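Aldo-keto reductase family 1, member B4 (Aldose reductase) (Schistosoma japonicum, PDB 4HBK) probably reduces the aldehyde groups of sugars and related carbonyl compounds with NADPH. Local coordinates at residues Glu36-Asn41 with Ile46-Leu51. Residues are numbered along the deposited sequence; the frame is centred on the assembly and turned at random.
Sequences EPLKMN and IPVIGL
Ile46 O accepts a hydrogen bond from Leu38 N at 2.8 Å, and Pro37 closes on the same oxygen. The Leu38 bond is somewhat bent, with 144° at the hydrogen. Pro37 CA lies 3.3 Å from Ile46 O, a packing contact beside the bond. In return, Ile46 N donates to Leu38 O at 2.8 Å. This second bond is straighter, at 161°, and the two together identify Leu38 and Ile46 as an antiparallel hydrogen-bonded pair. Strands 38-39 and 45-46 thus form the N-terminal β-hairpin that, in aldo-keto reductases, closes the bottom of the (β/α)8 barrel; consistent with this, Leu38 and Ile46 both touch Ile287 of the last barrel strand, and Ile46 also meets Phe107 and His75. Ile46 turns CG1 anti to its backbone N (chi1 -180°), leaving CG2 to face the other strand. This methyl, Ile46 CG2, packs 3.9 Å from Leu38 CB. Met40 crosses the Ile46 side chain at about a right angle, with Met40 SD 4.0 Å from Ile46 CG2. Beyond the pair, Val48 CG1 reaches back to Leu38 CD1 at 4.0 Å, the two side chains again nearly perpendicular. The same Val48 CG1 lies 3.6 Å from Glu36 O. Val48 and Gly50 are backbone hydrogen-bonded with Val288, as the chain runs on to the first barrel strand, 51-52.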
loop_
_atom_site.group_PDB
_atom_site.type_symbol
_atom_site.label_atom_id
_atom_site.label_comp_id
_atom_site.label_asym_id
_atom_site.label_seq_id
_atom_site.Cartn_x
_atom_site.Cartn_y
_atom_site.Cartn_z
ATOM N N GLU A 36 -16.245 -3.225 9.079
ATOM C CA GLU A 36 -15.654 -2.113 9.819
ATOM C C GLU A 36 -14.198 -1.817 9.487
ATOM O O GLU A 36 -13.397 -2.733 9.289
ATOM C CB GLU A 36 -15.799 -2.349 11.328
ATOM C CG GLU A 36 -17.233 -2.243 11.846
ATOM C CD GLU A 36 -17.902 -0.940 11.423
ATOM O OE1 GLU A 36 -17.800 0.061 12.169
ATOM O OE2 GLU A 36 -18.528 -0.912 10.338
ATOM N N PRO A 37 -13.851 -0.522 9.466
ATOM C CA PRO A 37 -12.478 -0.049 9.290
ATOM C C PRO A 37 -11.612 -0.705 10.338
ATOM O O PRO A 37 -12.097 -1.003 11.426
ATOM C CB PRO A 37 -12.578 1.449 9.595
ATOM C CG PRO A 37 -14.007 1.800 9.346
ATOM C CD PRO A 37 -14.786 0.583 9.746
ATOM N N LEU A 38 -10.350 -0.940 10.014
ATOM C CA LEU A 38 -9.423 -1.473 10.993
ATOM C C LEU A 38 -8.933 -0.348 11.923
ATOM O O LEU A 38 -8.645 0.770 11.481
ATOM C CB LEU A 38 -8.255 -2.143 10.278
ATOM C CG LEU A 38 -7.985 -3.603 10.623
ATOM C CD1 LEU A 38 -9.262 -4.434 10.566
ATOM C CD2 LEU A 38 -6.934 -4.159 9.690
ATOM N N LYS A 39 -8.849 -0.646 13.214
ATOM C CA LYS A 39 -8.377 0.324 14.188
ATOM C C LYS A 39 -6.873 0.229 14.327
ATOM O O LYS A 39 -6.319 -0.857 14.538
ATOM C CB LYS A 39 -9.025 0.052 15.542
ATOM C CG LYS A 39 -8.917 1.179 16.557
ATOM C CD LYS A 39 -9.321 0.644 17.932
ATOM C CE LYS A 39 -9.990 1.696 18.797
ATOM N NZ LYS A 39 -10.534 1.070 20.043
ATOM N N MET A 40 -6.201 1.366 14.229
ATOM C CA MET A 40 -4.747 1.357 14.232
ATOM C C MET A 40 -4.210 1.636 15.624
ATOM O O MET A 40 -4.954 2.030 16.514
ATOM C CB MET A 40 -4.206 2.349 13.200
ATOM C CG MET A 40 -4.545 1.961 11.755
ATOM S SD MET A 40 -3.792 3.064 10.527
ATOM C CE MET A 40 -4.620 4.596 10.919
ATOM N N ASN A 41 -2.915 1.440 15.824
ATOM C CA ASN A 41 -2.373 1.585 17.171
ATOM C C ASN A 41 -2.413 3.013 17.727
ATOM O O ASN A 41 -2.131 3.224 18.904
ATOM C CB ASN A 41 -0.968 0.987 17.274
ATOM C CG ASN A 41 -0.002 1.579 16.269
ATOM O OD1 ASN A 41 -0.282 2.599 15.635
ATOM N ND2 ASN A 41 1.149 0.942 16.123
ATOM N N ILE A 46 -8.672 2.796 9.583
ATOM C CA ILE A 46 -8.422 2.740 8.154
ATOM C C ILE A 46 -9.376 1.760 7.468
ATOM O O ILE A 46 -9.505 0.619 7.899
ATOM C CB ILE A 46 -6.956 2.329 7.880
ATOM C CG1 ILE A 46 -6.675 2.276 6.374
ATOM C CG2 ILE A 46 -6.643 1.000 8.565
ATOM C CD1 ILE A 46 -5.195 2.117 6.034
ATOM N N PRO A 47 -10.043 2.203 6.390
ATOM C CA PRO A 47 -10.966 1.368 5.608
ATOM C C PRO A 47 -10.274 0.140 5.034
ATOM O O PRO A 47 -9.160 0.250 4.521
ATOM C CB PRO A 47 -11.405 2.305 4.484
ATOM C CG PRO A 47 -11.268 3.686 5.082
ATOM C CD PRO A 47 -10.001 3.584 5.882
ATOM N N VAL A 48 -10.919 -1.021 5.116
ATOM C CA VAL A 48 -10.238 -2.273 4.784
ATOM C C VAL A 48 -10.074 -2.512 3.282
ATOM O O VAL A 48 -9.400 -3.465 2.869
ATOM C CB VAL A 48 -10.920 -3.497 5.438
ATOM C CG1 VAL A 48 -10.749 -3.453 6.961
ATOM C CG2 VAL A 48 -12.383 -3.554 5.066
ATOM N N ILE A 49 -10.705 -1.674 2.465
ATOM C CA ILE A 49 -10.436 -1.696 1.027
ATOM C C ILE A 49 -10.188 -0.278 0.521
ATOM O O ILE A 49 -10.841 0.668 0.962
ATOM C CB ILE A 49 -11.558 -2.385 0.186
ATOM C CG1 ILE A 49 -11.146 -2.451 -1.295
ATOM C CG2 ILE A 49 -12.885 -1.655 0.341
ATOM C CD1 ILE A 49 -12.109 -3.281 -2.176
ATOM N N GLY A 50 -9.220 -0.141 -0.379
ATOM C CA GLY A 50 -8.918 1.135 -0.990
ATOM C C GLY A 50 -8.588 0.938 -2.452
ATOM O O GLY A 50 -8.258 -0.176 -2.870
ATOM N N LEU A 51 -8.690 2.005 -3.241
ATOM C CA LEU A 51 -8.281 1.938 -4.639
ATOM C C LEU A 51 -6.769 2.049 -4.746
ATOM O O LEU A 51 -6.183 3.023 -4.272
ATOM C CB LEU A 51 -8.920 3.063 -5.458
ATOM C CG LEU A 51 -8.472 3.112 -6.923
ATOM C CD1 LEU A 51 -9.126 1.975 -7.695
ATOM C CD2 LEU A 51 -8.799 4.450 -7.574
#